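Antifreeze protein type II (Clupea harengus, PDB 2PY2) probably binds to ice crystals and checks their growth in a calcium-dependent manner, using a C-type lectin fold. Local coordinates at residues Q70-W75 with P93-T98; E99-M104 with T115-L120. One frame throughout, in Å; residues are numbered along the deposited sequence.

Interaction 1 (Q70-W75 with P93-T98). With CA (calcium ion), chain G.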
loop_
_atom_site.group_PDB
_atom_site.type_symbol
_atom_site.label_atom_id
_atom_site.label_comp_id
_atom_site.label_asym_id
_atom_site.label_seq_id
_atom_site.Cartn_x
_atom_site.Cartn_y
_atom_site.Cartn_z
ATOM N N GLN A 70 -2.842 7.975 -13.834
ATOM C CA GLN A 70 -3.363 9.064 -14.657
ATOM C C GLN A 70 -2.310 9.498 -15.671
ATOM O O GLN A 70 -2.534 9.437 -16.883
ATOM C CB GLN A 70 -3.764 10.260 -13.790
ATOM C CG GLN A 70 -4.938 9.993 -12.872
ATOM C CD GLN A 70 -4.545 9.221 -11.636
ATOM O OE1 GLN A 70 -3.426 9.361 -11.129
ATOM N NE2 GLN A 70 -5.468 8.419 -11.125
ATOM N N VAL A 71 -1.166 9.949 -15.172
ATOM C CA VAL A 71 -0.075 10.373 -16.039
ATOM C C VAL A 71 1.206 9.664 -15.598
ATOM O O VAL A 71 1.610 9.754 -14.440
ATOM C CB VAL A 71 0.133 11.900 -15.977
ATOM C CG1 VAL A 71 1.300 12.289 -16.869
ATOM C CG2 VAL A 71 -1.142 12.622 -16.436
ATOM N N SER A 72 1.843 8.960 -16.525
ATOM C CA SER A 72 3.065 8.226 -16.207
ATOM C C SER A 72 4.079 9.069 -15.435
ATOM O O SER A 72 4.304 10.238 -15.756
ATOM C CB SER A 72 3.703 7.684 -17.489
ATOM O OG SER A 72 4.915 7.005 -17.195
ATOM N N THR A 73 4.671 8.449 -14.413
ATOM C CA THR A 73 5.679 9.040 -13.532
ATOM C C THR A 73 5.148 10.038 -12.507
ATOM O O THR A 73 5.906 10.565 -11.697
ATOM C CB THR A 73 6.827 9.712 -14.325
ATOM O OG1 THR A 73 6.405 10.990 -14.810
ATOM C CG2 THR A 73 7.241 8.840 -15.494
ATOM N N ARG A 74 3.846 10.297 -12.526
ATOM C CA ARG A 74 3.273 11.220 -11.552
ATOM C C ARG A 74 2.527 10.375 -10.533
ATOM O O ARG A 74 1.391 9.969 -10.766
ATOM C CB ARG A 74 2.314 12.200 -12.226
ATOM C CG ARG A 74 2.888 12.848 -13.479
ATOM C CD ARG A 74 4.236 13.511 -13.222
ATOM N NE ARG A 74 4.166 14.525 -12.177
ATOM C CZ ARG A 74 5.182 15.308 -11.823
ATOM N NH1 ARG A 74 6.356 15.196 -12.431
ATOM N NH2 ARG A 74 5.023 16.211 -10.863
ATOM N N TRP A 75 3.181 10.125 -9.404
ATOM C CA TRP A 75 2.628 9.301 -8.340
ATOM C C TRP A 75 1.787 10.019 -7.294
ATOM O O TRP A 75 2.152 11.090 -6.805
ATOM C CB TRP A 75 3.765 8.562 -7.635
ATOM C CG TRP A 75 4.533 7.695 -8.568
ATOM C CD1 TRP A 75 5.604 8.059 -9.332
ATOM C CD2 TRP A 75 4.231 6.344 -8.917
ATOM N NE1 TRP A 75 5.985 7.020 -10.142
ATOM C CE2 TRP A 75 5.158 5.951 -9.909
ATOM C CE3 TRP A 75 3.262 5.424 -8.495
ATOM C CZ2 TRP A 75 5.143 4.681 -10.487
ATOM C CZ3 TRP A 75 3.244 4.160 -9.071
ATOM C CH2 TRP A 75 4.180 3.801 -10.059
ATOM N N PRO A 93 10.258 1.939 -10.495
ATOM C CA PRO A 93 9.050 1.453 -11.177
ATOM C C PRO A 93 9.189 1.492 -12.702
ATOM O O PRO A 93 10.028 2.220 -13.236
ATOM C CB PRO A 93 7.976 2.416 -10.681
ATOM C CG PRO A 93 8.722 3.714 -10.639
ATOM C CD PRO A 93 10.069 3.321 -10.019
ATOM N N ASP A 94 8.376 0.716 -13.409
ATOM C CA ASP A 94 8.442 0.729 -14.866
ATOM C C ASP A 94 7.753 1.978 -15.429
ATOM O O ASP A 94 8.125 2.475 -16.490
ATOM C CB ASP A 94 7.809 -0.541 -15.434
ATOM C CG ASP A 94 8.651 -1.775 -15.152
ATOM O OD1 ASP A 94 9.738 -1.911 -15.744
ATOM O OD2 ASP A 94 8.235 -2.610 -14.332
ATOM N N THR A 95 6.767 2.480 -14.687
ATOM C CA THR A 95 5.974 3.671 -15.025
ATOM C C THR A 95 5.009 3.474 -16.193
ATOM O O THR A 95 4.393 4.440 -16.662
ATOM C CB THR A 95 6.845 4.939 -15.315
ATOM O OG1 THR A 95 7.444 4.840 -16.614
ATOM C CG2 THR A 95 7.945 5.102 -14.255
ATOM N N THR A 96 4.870 2.232 -16.651
ATOM C CA THR A 96 3.951 1.917 -17.744
ATOM C C THR A 96 2.539 2.017 -17.184
ATOM O O THR A 96 2.264 1.503 -16.097
ATOM C CB THR A 96 4.145 0.478 -18.256
ATOM O OG1 THR A 96 5.540 0.197 -18.388
ATOM C CG2 THR A 96 3.472 0.301 -19.605
ATOM N N LEU A 97 1.638 2.665 -17.917
ATOM C CA LEU A 97 0.271 2.806 -17.432
ATOM C C LEU A 97 -0.432 1.461 -17.251
ATOM O O LEU A 97 -1.436 1.378 -16.542
ATOM C CB LEU A 97 -0.545 3.697 -18.379
ATOM C CG LEU A 97 -0.108 5.159 -18.468
ATOM C CD1 LEU A 97 -0.843 5.842 -19.617
ATOM C CD2 LEU A 97 -0.392 5.863 -17.153
ATOM N N THR A 98 0.084 0.406 -17.878
ATOM C CA THR A 98 -0.548 -0.909 -17.746
ATOM C C THR A 98 -0.224 -1.622 -16.427
ATOM O O THR A 98 -0.818 -2.652 -16.114
ATOM C CB THR A 98 -0.170 -1.841 -18.908
ATOM O OG1 THR A 98 1.249 -2.029 -18.933
ATOM C CG2 THR A 98 -0.628 -1.250 -20.232
HETATM CA CA CA G . 6.611 -2.901 -12.476
HETATM O O HOH W 1 6.923 -5.527 -12.488
#

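Interaction 2 (E99-M104 with T115-L120). With CA (calcium ion), chain G.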
loop_
_atom_site.group_PDB
_atom_site.type_symbol
_atom_site.label_atom_id
_atom_site.label_comp_id
_atom_site.label_asym_id
_atom_site.label_seq_id
_atom_site.Cartn_x
_atom_site.Cartn_y
_atom_site.Cartn_z
ATOM N N GLU A 99 0.705 -1.065 -15.654
ATOM C CA GLU A 99 1.101 -1.645 -14.364
ATOM C C GLU A 99 1.358 -0.439 -13.472
ATOM O O GLU A 99 2.487 -0.176 -13.065
ATOM C CB GLU A 99 2.376 -2.473 -14.547
ATOM C CG GLU A 99 3.529 -1.687 -15.142
ATOM C CD GLU A 99 4.690 -2.562 -15.568
ATOM O OE1 GLU A 99 5.083 -3.452 -14.785
ATOM O OE2 GLU A 99 5.214 -2.344 -16.681
ATOM N N CYS A 100 0.285 0.269 -13.138
ATOM C CA CYS A 100 0.406 1.517 -12.402
ATOM C C CYS A 100 0.055 1.591 -10.917
ATOM O O CYS A 100 0.081 2.681 -10.343
ATOM C CB CYS A 100 -0.383 2.587 -13.175
ATOM S SG CYS A 100 -2.146 2.164 -13.402
ATOM N N CYS A 101 -0.248 0.451 -10.292
ATOM C CA CYS A 101 -0.601 0.407 -8.871
ATOM C C CYS A 101 0.577 -0.133 -8.059
ATOM O O CYS A 101 1.231 -1.072 -8.490
ATOM C CB CYS A 101 -1.832 -0.489 -8.678
ATOM S SG CYS A 101 -3.379 0.314 -9.223
ATOM N N ILE A 102 0.843 0.456 -6.894
ATOM C CA ILE A 102 1.984 0.012 -6.075
ATOM C C ILE A 102 1.698 -1.190 -5.191
ATOM O O ILE A 102 0.764 -1.181 -4.395
ATOM C CB ILE A 102 2.519 1.131 -5.151
ATOM C CG1 ILE A 102 2.952 2.343 -5.977
ATOM C CG2 ILE A 102 3.738 0.620 -4.365
ATOM C CD1 ILE A 102 3.475 3.503 -5.129
ATOM N N GLN A 103 2.536 -2.210 -5.332
ATOM C CA GLN A 103 2.446 -3.431 -4.543
ATOM C C GLN A 103 3.712 -3.469 -3.689
ATOM O O GLN A 103 4.808 -3.236 -4.206
ATOM C CB GLN A 103 2.437 -4.661 -5.457
ATOM C CG GLN A 103 2.253 -5.956 -4.697
ATOM C CD GLN A 103 2.435 -7.197 -5.560
ATOM O OE1 GLN A 103 2.355 -8.308 -5.056
ATOM N NE2 GLN A 103 2.687 -7.012 -6.859
ATOM N N MET A 104 3.571 -3.751 -2.398
ATOM C CA MET A 104 4.745 -3.843 -1.520
ATOM C C MET A 104 5.038 -5.317 -1.174
ATOM O O MET A 104 4.267 -6.213 -1.536
ATOM C CB MET A 104 4.533 -3.033 -0.232
ATOM C CG MET A 104 3.565 -3.647 0.774
ATOM S SD MET A 104 3.569 -2.742 2.349
ATOM C CE MET A 104 5.057 -3.466 3.141
ATOM N N THR A 115 2.456 -2.660 -10.397
ATOM C CA THR A 115 1.911 -3.844 -11.050
ATOM C C THR A 115 0.495 -3.629 -11.562
ATOM O O THR A 115 -0.180 -2.690 -11.157
ATOM C CB THR A 115 1.995 -5.092 -10.080
ATOM O OG1 THR A 115 0.697 -5.501 -9.638
ATOM C CG2 THR A 115 2.855 -4.770 -8.874
ATOM N N PRO A 116 0.047 -4.471 -12.502
ATOM C CA PRO A 116 -1.308 -4.331 -13.046
ATOM C C PRO A 116 -2.329 -4.293 -11.904
ATOM O O PRO A 116 -2.369 -5.185 -11.060
ATOM C CB PRO A 116 -1.447 -5.567 -13.929
ATOM C CG PRO A 116 -0.044 -5.769 -14.420
ATOM C CD PRO A 116 0.782 -5.556 -13.181
ATOM N N CYS A 117 -3.158 -3.258 -11.884
ATOM C CA CYS A 117 -4.130 -3.100 -10.809
ATOM C C CYS A 117 -5.160 -4.215 -10.705
ATOM O O CYS A 117 -5.824 -4.332 -9.679
ATOM C CB CYS A 117 -4.851 -1.761 -10.943
ATOM S SG CYS A 117 -3.746 -0.319 -11.124
ATOM N N THR A 118 -5.308 -5.023 -11.752
ATOM C CA THR A 118 -6.280 -6.117 -11.721
ATOM C C THR A 118 -5.812 -7.366 -10.979
ATOM O O THR A 118 -6.598 -8.283 -10.745
ATOM C CB THR A 118 -6.714 -6.526 -13.138
ATOM O OG1 THR A 118 -5.555 -6.734 -13.952
ATOM C CG2 THR A 118 -7.582 -5.434 -13.758
ATOM N N HIS A 119 -4.536 -7.408 -10.607
ATOM C CA HIS A 119 -3.995 -8.562 -9.883
ATOM C C HIS A 119 -4.608 -8.636 -8.497
ATOM O O HIS A 119 -4.818 -7.607 -7.864
ATOM C CB HIS A 119 -2.478 -8.428 -9.731
ATOM C CG HIS A 119 -1.717 -8.723 -10.983
ATOM N ND1 HIS A 119 -2.304 -8.725 -12.230
ATOM C CD2 HIS A 119 -0.407 -8.994 -11.182
ATOM C CE1 HIS A 119 -1.385 -8.985 -13.146
ATOM N NE2 HIS A 119 -0.225 -9.153 -12.535
ATOM N N LEU A 120 -4.857 -9.849 -8.011
ATOM C CA LEU A 120 -5.431 -10.015 -6.676
ATOM C C LEU A 120 -4.344 -10.104 -5.606
ATOM O O LEU A 120 -3.439 -10.921 -5.718
ATOM C CB LEU A 120 -6.276 -11.296 -6.608
ATOM C CG LEU A 120 -7.473 -11.449 -7.554
ATOM C CD1 LEU A 120 -8.351 -10.227 -7.457
ATOM C CD2 LEU A 120 -7.006 -11.635 -8.985
HETATM CA CA CA G . 6.611 -2.901 -12.476
HETATM O O HOH W 2 -2.595 -1.308 -14.144
HETATM O O HOH W 1 6.923 -5.527 -12.488
#

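Interaction 1 (Q70-W75 with P93-T98)
Ser72 and Thr95 make the polar join between two surface loops of the C-type lectin domain. With chi1 at 178°, Ser72 OG stands anti to its own backbone N, and from there it donates to Thr95 O at 2.7 Å. The hydroxyl approaches at a C=O...O angle of 137°, tilted 26° from the carbonyl plane. Beside that bond the Thr95 side chain packs on the type II turn of Val71-Arg74, where the Thr73 methyl CG2 meets Thr95 CB at 3.9 Å. Leu97 brings its CD2 branch to the backbone at the start of the turn, 3.9 Å from Ser72 N, so a methyl rests against backbone. Trp75, just beyond the turn, brings the benzo corner of its indole obliquely to Pro93, CZ2 to CB at 3.6 Å; Trp88 meets the same indole. Pro93 follows a cis peptide bond in the Gln-Pro-Asp sequence known from galactose-binding C-type lectins, and next to it Asp94 OD2 binds the calcium ion at 2.5 Å. Thr95 N hydrogen-bonds to OD2 of Asp114, another calcium ligand. One serine hydroxyl and a few apolar touches thus tie the 70-75 turn to the backbone that carries Asp94.

Interaction 2 (E99-M104 with T115-L120)
A disulfide from Cys101 to Cys117 and an antiparallel bridge from Cys101 to Thr115 join this pair, at the end of the hairpin formed by strands 101-106 and 111-115, just where the second strand runs out into a loop. The backbones make a hydrogen-bonded pair: Thr115 N donates to Cys101 O at 2.8 Å, in the carbonyl plane, and Cys101 N returns a longer bond to Thr115 O at 3.3 Å. Cys101 and Thr115 are on the same face of the sheet, and both side chains touch Trp63. Gln103, CG anti to its backbone N (chi1 -176°), extends across Thr115; its NE2 comes to 3.0 Å from Thr115 CG2, too close for a methyl, so the placing of these groups is doubtful. The sulfur of Cys101 reaches Cys117 SG at 2.0 Å, with a disulfide torsion of 94°. Cys100 SG, itself bonded to Cys69, sits 3.7 Å from Cys117 SG, which places two disulfides side by side. Trp25 of helix 25-33 packs on the Cys101-Cys117 pair. Next to the bridge, Pro116 CD lies against Glu99 CB at 3.7 Å, and a water accepts from Cys117 N at 3.0 Å. The extended Glu99 chain leads to the calcium ion, which OE1 binds at 2.8 Å, while Thr96 OG1 is hydrogen-bonded to OE2, a division that would keep the carboxylate turned toward the ion. The covalent link and the paired backbone hold the start of strand 101-106, two residues after this ligand.

The two contacts meet at the calcium ion: interaction 1 supplies Asp94 and interaction 2 supplies Glu99. Asp94 OD2 and Glu99 OE1 lie 3.3 Å apart, and the shared metal probably offsets the repulsion of the two like charges. Gln92, Asn113 and Asp114 complete the protein part of the site, and one water on the ion belongs to both. Interaction 1 is a surface contact between loops. Interaction 2 is partly buried and nearer the centre of the chain, built on strand pairing and a covalent link. Trp75 bridges them, its CZ3 packing on Ile102 CG1 at 3.6 Å, and the 93-98 loop runs straight into segment 99-104.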